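Local coordinates for periplasmic binding protein (Veillonella parvula, PDB 4MO9) that probably serves as the solute-binding component of an ABC transporter, capturing an iron complex outside the membrane and handing it over for uptake, at residues Val42-Gly47 with Pro96-Ile101; Glu152-His157 with Phe180-Val185; Asp258-Met263 with Ser300-Val305. One frame throughout, in Å; residues are numbered along the deposited sequence.

Contact 1 of 3, residues Val42-Gly47 with Pro96-Ile101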
ATOM      1  N   VAL A  42       7.556  11.397  14.702  1.00 31.72           N
ATOM      2  CA  VAL A  42       6.204  10.944  15.064  1.00 32.58           C
ATOM      3  C   VAL A  42       5.556  10.325  13.825  1.00 32.29           C
ATOM      4  O   VAL A  42       5.397  10.991  12.795  1.00 32.38           O
ATOM      5  CB  VAL A  42       5.310  12.095  15.589  1.00 35.72           C
ATOM      6  CG1 VAL A  42       3.870  11.624  15.763  1.00 35.76           C
ATOM      7  CG2 VAL A  42       5.848  12.642  16.908  1.00 41.10           C
ATOM      8  N   LEU A  43       5.204   9.046  13.915  1.00 31.37           N
ATOM      9  CA  LEU A  43       4.607   8.328  12.786  1.00 29.73           C
ATOM     10  C   LEU A  43       3.117   8.595  12.635  1.00 28.67           C
ATOM     11  O   LEU A  43       2.395   8.739  13.628  1.00 28.83           O
ATOM     12  CB  LEU A  43       4.795   6.822  12.973  1.00 31.67           C
ATOM     13  CG  LEU A  43       6.235   6.340  13.115  1.00 35.45           C
ATOM     14  CD1 LEU A  43       6.259   4.840  13.455  1.00 33.86           C
ATOM     15  CD2 LEU A  43       7.004   6.625  11.830  1.00 32.51           C
ATOM     16  N   GLN A  44       2.657   8.634  11.386  1.00 29.27           N
ATOM     17  CA  GLN A  44       1.238   8.606  11.061  1.00 28.52           C
ATOM     18  C   GLN A  44       1.027   7.628   9.908  1.00 30.99           C
ATOM     19  O   GLN A  44       1.936   7.439   9.077  1.00 28.61           O
ATOM     20  CB  GLN A  44       0.740   9.990  10.643  1.00 28.79           C
ATOM     21  CG  GLN A  44       0.700  11.003  11.757  1.00 30.07           C
ATOM     22  CD  GLN A  44      -0.400  10.718  12.767  1.00 31.36           C
ATOM     23  OE1 GLN A  44      -0.127  10.296  13.895  1.00 35.97           O
ATOM     24  NE2 GLN A  44      -1.638  10.974  12.383  1.00 27.72           N
ATOM     25  N   TRP A  45      -0.164   7.031   9.866  1.00 30.14           N
ATOM     26  CA  TRP A  45      -0.573   6.079   8.814  1.00 28.10           C
ATOM     27  C   TRP A  45       0.441   4.957   8.539  1.00 27.94           C
ATOM     28  O   TRP A  45       0.715   4.631   7.380  1.00 27.81           O
ATOM     29  CB  TRP A  45      -0.893   6.826   7.506  1.00 26.10           C
ATOM     30  CG  TRP A  45      -2.206   7.543   7.540  1.00 28.31           C
ATOM     31  CD1 TRP A  45      -2.972   7.812   8.652  1.00 32.47           C
ATOM     32  CD2 TRP A  45      -2.925   8.081   6.416  1.00 27.89           C
ATOM     33  NE1 TRP A  45      -4.128   8.481   8.275  1.00 32.64           N
ATOM     34  CE2 TRP A  45      -4.116   8.658   6.915  1.00 30.22           C
ATOM     35  CE3 TRP A  45      -2.677   8.125   5.039  1.00 27.57           C
ATOM     36  CZ2 TRP A  45      -5.063   9.268   6.074  1.00 31.30           C
ATOM     37  CZ3 TRP A  45      -3.618   8.734   4.206  1.00 29.22           C
ATOM     38  CH2 TRP A  45      -4.797   9.297   4.731  1.00 30.39           C
ATOM     39  N   SER A  46       0.982   4.354   9.596  1.00 29.47           N
ATOM     40  CA  SER A  46       1.945   3.268   9.427  1.00 31.19           C
ATOM     41  C   SER A  46       1.340   2.084   8.668  1.00 32.50           C
ATOM     42  O   SER A  46       0.241   1.613   8.990  1.00 31.26           O
ATOM     43  CB  SER A  46       2.525   2.832  10.774  1.00 27.59           C
ATOM     44  OG  SER A  46       3.307   3.890  11.308  1.00 28.14           O
ATOM     45  N   GLY A  47       2.051   1.628   7.639  1.00 32.07           N
ATOM     46  CA  GLY A  47       1.567   0.531   6.826  1.00 31.32           C
ATOM     47  C   GLY A  47       0.508   0.972   5.836  1.00 32.92           C
ATOM     48  O   GLY A  47      -0.087   0.128   5.145  1.00 32.32           O
ATOM     49  N   PRO A  96       6.355   5.296  22.925  1.00 42.13           N
ATOM     50  CA  PRO A  96       5.123   5.996  23.313  1.00 43.16           C
ATOM     51  C   PRO A  96       4.126   6.066  22.158  1.00 40.14           C
ATOM     52  O   PRO A  96       4.522   6.343  21.022  1.00 40.84           O
ATOM     53  CB  PRO A  96       5.628   7.397  23.674  1.00 44.10           C
ATOM     54  CG  PRO A  96       7.008   7.145  24.218  1.00 44.05           C
ATOM     55  CD  PRO A  96       7.563   6.018  23.371  1.00 42.01           C
ATOM     56  N   VAL A  97       2.857   5.796  22.445  1.00 37.54           N
ATOM     57  CA  VAL A  97       1.813   5.762  21.425  1.00 39.54           C
ATOM     58  C   VAL A  97       1.215   7.157  21.215  1.00 38.77           C
ATOM     59  O   VAL A  97       1.041   7.899  22.188  1.00 40.33           O
ATOM     60  CB  VAL A  97       0.711   4.757  21.832  1.00 43.99           C
ATOM     61  CG1 VAL A  97      -0.503   4.863  20.924  1.00 43.71           C
ATOM     62  CG2 VAL A  97       1.258   3.333  21.811  1.00 43.16           C
ATOM     63  N   VAL A  98       0.936   7.531  19.963  1.00 34.10           N
ATOM     64  CA  VAL A  98       0.246   8.796  19.675  1.00 34.52           C
ATOM     65  C   VAL A  98      -1.049   8.551  18.899  1.00 36.91           C
ATOM     66  O   VAL A  98      -1.199   7.522  18.231  1.00 36.51           O
ATOM     67  CB  VAL A  98       1.121   9.789  18.860  1.00 31.29           C
ATOM     68  CG1 VAL A  98       2.348  10.186  19.643  1.00 34.08           C
ATOM     69  CG2 VAL A  98       1.529   9.172  17.523  1.00 29.41           C
ATOM     70  N   GLY A  99      -1.983   9.497  18.978  1.00 34.78           N
ATOM     71  CA  GLY A  99      -3.222   9.366  18.233  1.00 38.33           C
ATOM     72  C   GLY A  99      -3.001   9.523  16.737  1.00 37.96           C
ATOM     73  O   GLY A  99      -1.865   9.720  16.280  1.00 37.40           O
ATOM     74  N   THR A 100      -4.086   9.445  15.971  1.00 35.03           N
ATOM     75  CA  THR A 100      -4.018   9.634  14.529  1.00 33.18           C
ATOM     76  C   THR A 100      -4.785  10.899  14.127  1.00 34.03           C
ATOM     77  O   THR A 100      -5.894  11.133  14.606  1.00 37.24           O
ATOM     78  CB  THR A 100      -4.556   8.380  13.800  1.00 37.28           C
ATOM     79  OG1 THR A 100      -3.628   7.301  13.987  1.00 38.56           O
ATOM     80  CG2 THR A 100      -4.708   8.632  12.314  1.00 36.54           C
ATOM     81  N   ILE A 101      -4.179  11.726  13.275  1.00 34.31           N
ATOM     82  CA  ILE A 101      -4.817  12.943  12.760  1.00 35.34           C
ATOM     83  C   ILE A 101      -6.148  12.587  12.111  1.00 39.05           C
ATOM     84  O   ILE A 101      -6.207  11.663  11.301  1.00 37.42           O
ATOM     85  CB  ILE A 101      -3.938  13.629  11.682  1.00 40.15           C
ATOM     86  CG1 ILE A 101      -2.643  14.157  12.296  1.00 39.03           C
ATOM     87  CG2 ILE A 101      -4.698  14.773  10.992  1.00 39.56           C
ATOM     88  CD1 ILE A 101      -2.861  15.342  13.224  1.00 40.89           C
TER
HETATM   89  O   HOH W   1      -2.014   6.693  11.948  1.00 40.08           O
HETATM   90  O   HOH W   2      -6.647   9.477   9.438  1.00 43.93           O
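V42 CG1 meets V98 CG2 at 3.8 Å, an apolar contact where strand 41-42 runs into its loop. Both segments belong to the lobe built on the parallel four-stranded sheet, in a TroA-like solute-binding fold. Residues 42-47 leave strand 41-42 and run toward helix 52-59. Residues 96-101 lead toward helix 108-112, whose V111 also packs on V42 and V98. V98 CG2 also comes near the carbonyl O of L43.

Q44 fills the middle. The bend at chi2 (-71°) puts CD near the G99-I101 backbone, and the side chain crosses that of I101 at about a right angle. Q44 CD is 3.9 Å from both G99 O and I101 N. An alanine here would probably leave a gap between the segments and deprive the backbone at G99 and I101 of this buried polar neighbour.

T100 can be followed outward from the backbone. Its CB faces the end of the Q44 amide. Two branches leave CB. With chi1 at -70°, OG1 lies beside the backbone N, while CG2 is anti to it. T100 OG1 is 2.7 Å from a water, which accepts the N-H of W45 N at 2.8 Å. T100 CG2 reaches the edge of the W45 indole, near the ring plane, 4.1 Å from W45 NE1.

W45 lines the pocket that holds trimethylamine oxide in this crystal. H150 meets its ring at a steep tilt, and D124 and L125 of helix 123-132 also touch the side chain. A second water lies at the indole edge, in plane. It accepts the N-H of W45 NE1 at 2.9 Å and donates to I101 O, also at 2.9 Å.

Contact 2 of 3, residues Glu152-His157 with Phe180-Val185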
ATOM      1  N   GLU A 152       0.479   7.377  -6.704  1.00 27.92           N
ATOM      2  CA  GLU A 152       0.994   6.340  -7.597  1.00 28.75           C
ATOM      3  C   GLU A 152       1.614   6.960  -8.859  1.00 31.20           C
ATOM      4  O   GLU A 152       1.370   6.494  -9.981  1.00 30.01           O
ATOM      5  CB  GLU A 152      -0.103   5.333  -7.964  1.00 29.00           C
ATOM      6  CG  GLU A 152      -0.840   4.715  -6.761  1.00 31.15           C
ATOM      7  CD  GLU A 152      -0.005   3.684  -5.998  1.00 32.00           C
ATOM      8  OE1 GLU A 152       1.250   3.689  -6.128  1.00 29.57           O
ATOM      9  OE2 GLU A 152      -0.603   2.865  -5.252  1.00 32.27           O
ATOM     10  N   LYS A 153       2.416   8.007  -8.673  1.00 28.82           N
ATOM     11  CA  LYS A 153       3.200   8.552  -9.773  1.00 30.67           C
ATOM     12  C   LYS A 153       4.662   8.339  -9.441  1.00 28.71           C
ATOM     13  O   LYS A 153       5.076   8.529  -8.284  1.00 28.01           O
ATOM     14  CB  LYS A 153       2.956  10.049  -9.948  1.00 35.47           C
ATOM     15  CG  LYS A 153       1.517  10.471 -10.169  1.00 42.81           C
ATOM     16  CD  LYS A 153       1.466  11.994 -10.212  1.00 49.10           C
ATOM     17  CE  LYS A 153       0.048  12.545 -10.240  1.00 54.03           C
ATOM     18  NZ  LYS A 153       0.090  14.039 -10.192  1.00 57.88           N
ATOM     19  N   LEU A 154       5.445   7.962 -10.445  1.00 26.90           N
ATOM     20  CA  LEU A 154       6.868   7.703 -10.240  1.00 28.21           C
ATOM     21  C   LEU A 154       7.586   8.856  -9.523  1.00 28.70           C
ATOM     22  O   LEU A 154       8.283   8.639  -8.523  1.00 27.46           O
ATOM     23  CB  LEU A 154       7.545   7.402 -11.579  1.00 29.29           C
ATOM     24  CG  LEU A 154       9.040   7.078 -11.516  1.00 30.49           C
ATOM     25  CD1 LEU A 154       9.287   5.850 -10.649  1.00 28.49           C
ATOM     26  CD2 LEU A 154       9.588   6.879 -12.923  1.00 32.10           C
ATOM     27  N   GLU A 155       7.418  10.080 -10.021  1.00 30.69           N
ATOM     28  CA  GLU A 155       8.095  11.226  -9.415  1.00 32.34           C
ATOM     29  C   GLU A 155       7.726  11.435  -7.933  1.00 30.88           C
ATOM     30  O   GLU A 155       8.582  11.804  -7.115  1.00 26.68           O
ATOM     31  CB  GLU A 155       7.828  12.510 -10.200  1.00 39.66           C
ATOM     32  CG  GLU A 155       8.598  13.705  -9.622  1.00 51.78           C
ATOM     33  CD  GLU A 155       8.038  15.051 -10.037  1.00 63.47           C
ATOM     34  OE1 GLU A 155       6.994  15.087 -10.726  1.00 68.34           O
ATOM     35  OE2 GLU A 155       8.646  16.079  -9.666  1.00 70.07           O
ATOM     36  N   SER A 156       6.458  11.216  -7.589  1.00 28.81           N
ATOM     37  CA  SER A 156       6.016  11.368  -6.200  1.00 27.81           C
ATOM     38  C   SER A 156       6.635  10.311  -5.292  1.00 27.22           C
ATOM     39  O   SER A 156       7.024  10.605  -4.159  1.00 25.90           O
ATOM     40  CB  SER A 156       4.493  11.314  -6.101  1.00 30.88           C
ATOM     41  OG  SER A 156       3.919  12.453  -6.709  1.00 34.91           O
ATOM     42  N   HIS A 157       6.716   9.076  -5.774  1.00 25.39           N
ATOM     43  CA  HIS A 157       7.376   8.025  -5.004  1.00 26.82           C
ATOM     44  C   HIS A 157       8.854   8.355  -4.839  1.00 24.69           C
ATOM     45  O   HIS A 157       9.387   8.257  -3.735  1.00 24.70           O
ATOM     46  CB  HIS A 157       7.233   6.664  -5.681  1.00 26.60           C
ATOM     47  CG  HIS A 157       6.055   5.873  -5.203  1.00 28.48           C
ATOM     48  ND1 HIS A 157       6.189   4.697  -4.492  1.00 30.50           N
ATOM     49  CD2 HIS A 157       4.730   6.091  -5.341  1.00 24.92           C
ATOM     50  CE1 HIS A 157       4.983   4.225  -4.211  1.00 24.55           C
ATOM     51  NE2 HIS A 157       4.083   5.048  -4.708  1.00 26.18           N
ATOM     52  N   PHE A 180      15.615   0.790  -6.982  1.00 27.10           N
ATOM     53  CA  PHE A 180      14.917  -0.503  -6.943  1.00 28.69           C
ATOM     54  C   PHE A 180      13.488  -0.330  -7.436  1.00 30.12           C
ATOM     55  O   PHE A 180      12.979  -1.132  -8.238  1.00 29.47           O
ATOM     56  CB  PHE A 180      14.895  -1.041  -5.505  1.00 28.92           C
ATOM     57  CG  PHE A 180      14.135  -2.335  -5.341  1.00 31.83           C
ATOM     58  CD1 PHE A 180      14.817  -3.552  -5.313  1.00 35.14           C
ATOM     59  CD2 PHE A 180      12.752  -2.338  -5.196  1.00 30.12           C
ATOM     60  CE1 PHE A 180      14.119  -4.760  -5.151  1.00 36.15           C
ATOM     61  CE2 PHE A 180      12.050  -3.543  -5.034  1.00 34.62           C
ATOM     62  CZ  PHE A 180      12.740  -4.751  -5.015  1.00 34.98           C
ATOM     63  N   TYR A 181      12.826   0.700  -6.919  1.00 28.09           N
ATOM     64  CA  TYR A 181      11.437   0.983  -7.263  1.00 26.87           C
ATOM     65  C   TYR A 181      11.330   1.401  -8.724  1.00 27.79           C
ATOM     66  O   TYR A 181      10.442   0.921  -9.465  1.00 26.01           O
ATOM     67  CB  TYR A 181      10.888   2.116  -6.388  1.00 26.31           C
ATOM     68  CG  TYR A 181       9.417   2.375  -6.622  1.00 29.24           C
ATOM     69  CD1 TYR A 181       8.447   1.659  -5.921  1.00 28.32           C
ATOM     70  CD2 TYR A 181       8.994   3.318  -7.554  1.00 27.66           C
ATOM     71  CE1 TYR A 181       7.092   1.879  -6.140  1.00 25.67           C
ATOM     72  CE2 TYR A 181       7.642   3.555  -7.776  1.00 26.28           C
ATOM     73  CZ  TYR A 181       6.697   2.831  -7.068  1.00 28.15           C
ATOM     74  OH  TYR A 181       5.349   3.051  -7.297  1.00 29.00           O
ATOM     75  N   THR A 182      12.223   2.306  -9.119  1.00 24.65           N
ATOM     76  CA  THR A 182      12.222   2.884 -10.459  1.00 24.02           C
ATOM     77  C   THR A 182      12.524   1.847 -11.539  1.00 24.02           C
ATOM     78  O   THR A 182      11.853   1.860 -12.588  1.00 29.53           O
ATOM     79  CB  THR A 182      13.230   4.066 -10.566  1.00 26.98           C
ATOM     80  OG1 THR A 182      12.905   5.050  -9.576  1.00 28.86           O
ATOM     81  CG2 THR A 182      13.178   4.724 -11.953  1.00 24.34           C
ATOM     82  N   ASN A 183      13.527   0.981 -11.320  1.00 25.43           N
ATOM     83  CA  ASN A 183      13.847  -0.076 -12.290  1.00 29.68           C
ATOM     84  C   ASN A 183      12.566  -0.814 -12.676  1.00 27.96           C
ATOM     85  O   ASN A 183      12.318  -1.094 -13.850  1.00 27.55           O
ATOM     86  CB  ASN A 183      14.825  -1.136 -11.728  1.00 33.84           C
ATOM     87  CG  ASN A 183      16.200  -0.581 -11.361  1.00 42.50           C
ATOM     88  OD1 ASN A 183      16.606   0.501 -11.807  1.00 44.80           O
ATOM     89  ND2 ASN A 183      16.933  -1.337 -10.531  1.00 40.39           N
ATOM     90  N   ARG A 184      11.756  -1.128 -11.675  1.00 24.23           N
ATOM     91  CA  ARG A 184      10.633  -2.053 -11.873  1.00 26.58           C
ATOM     92  C   ARG A 184       9.390  -1.380 -12.428  1.00 28.40           C
ATOM     93  O   ARG A 184       8.749  -1.898 -13.353  1.00 27.83           O
ATOM     94  CB  ARG A 184      10.324  -2.781 -10.564  1.00 27.27           C
ATOM     95  CG  ARG A 184      11.432  -3.752 -10.193  1.00 30.12           C
ATOM     96  CD  ARG A 184      11.343  -4.218  -8.765  1.00 33.88           C
ATOM     97  NE  ARG A 184      12.260  -5.337  -8.556  1.00 39.47           N
ATOM     98  CZ  ARG A 184      13.573  -5.198  -8.394  1.00 42.89           C
ATOM     99  NH1 ARG A 184      14.118  -3.988  -8.395  1.00 40.57           N
ATOM    100  NH2 ARG A 184      14.339  -6.267  -8.222  1.00 46.32           N
ATOM    101  N   VAL A 185       9.049  -0.218 -11.885  1.00 27.04           N
ATOM    102  CA  VAL A 185       7.847   0.461 -12.343  1.00 24.78           C
ATOM    103  C   VAL A 185       8.014   0.981 -13.776  1.00 28.05           C
ATOM    104  O   VAL A 185       7.078   0.889 -14.580  1.00 27.16           O
ATOM    105  CB  VAL A 185       7.400   1.546 -11.362  1.00 28.71           C
ATOM    106  CG1 VAL A 185       6.292   2.409 -11.963  1.00 30.99           C
ATOM    107  CG2 VAL A 185       6.918   0.890 -10.080  1.00 28.15           C
TER
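H157 and Y181 form the tight part of this contact. Their ring planes are only 13° apart, but the rings are slid so far that they barely overlap. The centroids lie 4.4 Å apart. Y181 OH sits over the centre of the imidazole, 3.3 Å above its plane. H157 ND1 lies over one face of the phenol, 3.2 Å from Y181 CZ. V185 CG2 covers the opposite phenol face, near the rim. The buried hydroxyl hydrogen-bonds to D323. H157 NE2 gives a weak hydrogen bond to E152 OE1 at 3.4 Å, and E152 OE2 takes the backbone N-H of R319.

Helix 154-168 pairs here with helix 171-194. The second is the long helix that links the two lobes, as is usual in TroA-like binding proteins.

Toward solvent the contact is looser. L154 CD1 touches the Y181 edge near the ring plane, 4.0 Å from Y181 CD2. The same L154 methyl is 3.9 Å from T182 OG1, and the two side chains cross at about a right angle. L154 and T182 are both partly exposed. T182 OG1 is hydrogen-bonded to S178 O of its own helix and to Q158 NE2.

Contact 3 of 3, residues Asp258-Met263 with Ser300-Val305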
ATOM      1  N   ASP A 258     -13.085 -10.431 -18.686  1.00 43.51           N
ATOM      2  CA  ASP A 258     -12.005 -11.371 -18.997  1.00 43.99           C
ATOM      3  C   ASP A 258     -11.308 -11.862 -17.727  1.00 41.19           C
ATOM      4  O   ASP A 258     -10.900 -13.021 -17.638  1.00 40.65           O
ATOM      5  CB  ASP A 258     -10.960 -10.711 -19.904  1.00 45.12           C
ATOM      6  CG  ASP A 258     -11.488 -10.413 -21.305  1.00 50.42           C
ATOM      7  OD1 ASP A 258     -12.226 -11.251 -21.870  1.00 49.85           O
ATOM      8  OD2 ASP A 258     -11.151  -9.334 -21.842  1.00 49.08           O
ATOM      9  N   ILE A 259     -11.175 -10.965 -16.750  1.00 36.74           N
ATOM     10  CA  ILE A 259     -10.387 -11.226 -15.550  1.00 37.77           C
ATOM     11  C   ILE A 259     -11.149 -10.718 -14.314  1.00 36.84           C
ATOM     12  O   ILE A 259     -11.846  -9.705 -14.383  1.00 35.95           O
ATOM     13  CB  ILE A 259      -8.993 -10.535 -15.671  1.00 37.44           C
ATOM     14  CG1 ILE A 259      -8.185 -11.174 -16.810  1.00 36.26           C
ATOM     15  CG2 ILE A 259      -8.206 -10.577 -14.353  1.00 33.00           C
ATOM     16  CD1 ILE A 259      -6.931 -10.393 -17.196  1.00 39.42           C
ATOM     17  N   ILE A 260     -11.053 -11.453 -13.207  1.00 38.04           N
ATOM     18  CA  ILE A 260     -11.606 -11.017 -11.921  1.00 37.54           C
ATOM     19  C   ILE A 260     -10.446 -11.012 -10.932  1.00 35.67           C
ATOM     20  O   ILE A 260      -9.643 -11.955 -10.908  1.00 35.30           O
ATOM     21  CB  ILE A 260     -12.703 -11.992 -11.407  1.00 35.13           C
ATOM     22  CG1 ILE A 260     -13.989 -11.877 -12.236  1.00 36.20           C
ATOM     23  CG2 ILE A 260     -13.023 -11.727  -9.932  1.00 36.34           C
ATOM     24  CD1 ILE A 260     -15.053 -12.972 -11.904  1.00 36.16           C
HETATM   25  N   MSE A 261     -10.329  -9.958 -10.131  1.00 33.14           N
HETATM   26  CA  MSE A 261      -9.328  -9.944  -9.073  1.00 32.68           C
HETATM   27  C   MSE A 261      -9.988  -9.518  -7.769  1.00 32.57           C
HETATM   28  O   MSE A 261     -10.587  -8.433  -7.699  1.00 30.22           O
HETATM   29  CB  MSE A 261      -8.169  -9.009  -9.430  1.00 30.44           C
HETATM   30  CG  MSE A 261      -6.945  -9.220  -8.548  1.00 32.68           C
HETATM   31 SE   MSE A 261      -5.475  -8.010  -8.990  0.73 41.48          SE
HETATM   32  CE  MSE A 261      -5.433  -8.418 -10.907  1.00 31.14           C
ATOM     33  N   ILE A 262      -9.914 -10.391  -6.760  1.00 31.75           N
ATOM     34  CA  ILE A 262     -10.499 -10.126  -5.444  1.00 32.25           C
ATOM     35  C   ILE A 262      -9.390  -9.796  -4.448  1.00 32.76           C
ATOM     36  O   ILE A 262      -8.524 -10.636  -4.202  1.00 35.24           O
ATOM     37  CB  ILE A 262     -11.258 -11.358  -4.903  1.00 34.80           C
ATOM     38  CG1 ILE A 262     -12.264 -11.886  -5.934  1.00 38.13           C
ATOM     39  CG2 ILE A 262     -11.939 -11.024  -3.573  1.00 35.32           C
ATOM     40  CD1 ILE A 262     -13.405 -10.929  -6.235  1.00 39.50           C
HETATM   41  N   MSE A 263      -9.411  -8.602  -3.859  1.00 31.04           N
HETATM   42  CA  MSE A 263      -8.311  -8.204  -2.972  1.00 33.68           C
HETATM   43  C   MSE A 263      -8.427  -8.869  -1.589  1.00 33.73           C
HETATM   44  O   MSE A 263      -9.522  -8.954  -1.011  1.00 35.70           O
HETATM   45  CB  MSE A 263      -8.220  -6.676  -2.858  1.00 31.95           C
HETATM   46  CG  MSE A 263      -8.232  -5.957  -4.216  1.00 30.31           C
HETATM   47 SE   MSE A 263      -6.950  -6.654  -5.520  0.72 37.05          SE
HETATM   48  CE  MSE A 263      -7.760  -5.801  -7.073  1.00 30.85           C
ATOM     49  N   SER A 300     -20.269 -19.251 -11.493  1.00 52.29           N
ATOM     50  CA  SER A 300     -19.777 -20.520 -12.019  1.00 55.60           C
ATOM     51  C   SER A 300     -19.712 -20.485 -13.536  1.00 55.97           C
ATOM     52  O   SER A 300     -18.892 -21.173 -14.150  1.00 56.19           O
ATOM     53  CB  SER A 300     -20.710 -21.669 -11.597  1.00 65.32           C
ATOM     54  OG  SER A 300     -20.119 -22.468 -10.587  1.00 69.27           O
ATOM     55  N   ASP A 301     -20.602 -19.691 -14.128  1.00 57.53           N
ATOM     56  CA  ASP A 301     -20.759 -19.612 -15.577  1.00 57.51           C
ATOM     57  C   ASP A 301     -20.016 -18.414 -16.154  1.00 52.49           C
ATOM     58  O   ASP A 301     -20.081 -18.160 -17.356  1.00 53.18           O
ATOM     59  CB  ASP A 301     -22.239 -19.493 -15.938  1.00 62.15           C
ATOM     60  CG  ASP A 301     -23.043 -20.707 -15.519  1.00 67.03           C
ATOM     61  OD1 ASP A 301     -22.543 -21.841 -15.673  1.00 66.75           O
ATOM     62  OD2 ASP A 301     -24.185 -20.524 -15.042  1.00 70.99           O
ATOM     63  N   LEU A 302     -19.332 -17.666 -15.296  1.00 48.74           N
ATOM     64  CA  LEU A 302     -18.569 -16.503 -15.755  1.00 47.05           C
ATOM     65  C   LEU A 302     -17.351 -16.918 -16.571  1.00 48.58           C
ATOM     66  O   LEU A 302     -16.623 -17.847 -16.199  1.00 48.24           O
ATOM     67  CB  LEU A 302     -18.121 -15.626 -14.575  1.00 46.39           C
ATOM     68  CG  LEU A 302     -19.186 -14.715 -13.957  1.00 47.73           C
ATOM     69  CD1 LEU A 302     -18.631 -13.914 -12.784  1.00 44.54           C
ATOM     70  CD2 LEU A 302     -19.764 -13.786 -15.007  1.00 51.75           C
ATOM     71  N   LYS A 303     -17.138 -16.222 -17.684  1.00 47.65           N
ATOM     72  CA  LYS A 303     -15.964 -16.417 -18.518  1.00 49.87           C
ATOM     73  C   LYS A 303     -14.676 -16.404 -17.677  1.00 48.16           C
ATOM     74  O   LYS A 303     -13.795 -17.243 -17.873  1.00 47.41           O
ATOM     75  CB  LYS A 303     -15.929 -15.324 -19.591  1.00 58.35           C
ATOM     76  CG  LYS A 303     -14.723 -15.357 -20.511  1.00 63.44           C
ATOM     77  CD  LYS A 303     -14.877 -14.366 -21.664  1.00 68.12           C
ATOM     78  CE  LYS A 303     -14.787 -12.928 -21.187  1.00 70.26           C
ATOM     79  NZ  LYS A 303     -14.791 -11.962 -22.324  1.00 71.84           N
ATOM     80  N   ALA A 304     -14.575 -15.476 -16.727  1.00 44.77           N
ATOM     81  CA  ALA A 304     -13.378 -15.391 -15.893  1.00 43.86           C
ATOM     82  C   ALA A 304     -13.169 -16.638 -15.025  1.00 45.64           C
ATOM     83  O   ALA A 304     -12.027 -17.056 -14.793  1.00 46.92           O
ATOM     84  CB  ALA A 304     -13.399 -14.129 -15.032  1.00 42.57           C
ATOM     85  N   VAL A 305     -14.260 -17.226 -14.544  1.00 45.73           N
ATOM     86  CA  VAL A 305     -14.162 -18.402 -13.689  1.00 46.57           C
ATOM     87  C   VAL A 305     -13.840 -19.642 -14.522  1.00 48.26           C
ATOM     88  O   VAL A 305     -12.917 -20.398 -14.196  1.00 48.33           O
ATOM     89  CB  VAL A 305     -15.443 -18.600 -12.846  1.00 49.23           C
ATOM     90  CG1 VAL A 305     -15.406 -19.929 -12.111  1.00 49.27           C
ATOM     91  CG2 VAL A 305     -15.596 -17.450 -11.850  1.00 49.91           C
TER
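D258 and K303 lie side by side and point the same way. K303 bends at chi3 (70°), which brings CE to 3.1 Å from D258 OD1. The ammonium closes a salt bridge, with K303 NZ 2.7 Å from D258 OD1. The nitrogen comes from above the carboxylate plane, 36° out of it. Both residues are partly exposed, so this pair marks the more open side of the contact.

I260 and L302 are turned differently. They cross at about a right angle, with I260 CD1 3.8 Å from L302 CD1. A304 presents its methyl to the isoleucine: its CB lies 3.6 Å from I260 CG1 and 3.7 Å from I260 CD1.

These residues belong to a beta-alpha-beta crossover in the lobe with the mixed five-stranded sheet. Strand 259-263 lies between strands 201-206 and 310-313. The chain leaves it, passes through helices 282-295 and 303-306, and returns as the parallel neighbour 310-313. A304 CB sits against the backbone where the strand begins, 3.8 Å from D258 O. From the loop before the strand, N256 OD1 accepts the backbone N-H of K303 at the helix start. W299, just before S300, also packs on I260.

Overall arrangement
The three contacts share no helix or strand and do not touch one another. Contact 1 joins the end of strand 41-42 and its following loop to a second loop in the lobe of the parallel sheet, beside the ligand pocket. Contact 3 joins a strand to a short helix in the other lobe, and its centre is 38 Å from that of contact 1, on the opposite side of the chain's centre. Contact 2 pairs two helices and lies closest to that centre. All three are mainly buried, each with some partly exposed residues. Contact 1 mixes a buried amide, one apolar pair and two bridging waters; contact 2 uses ring packing, and contact 3 aliphatic packing with a salt bridge.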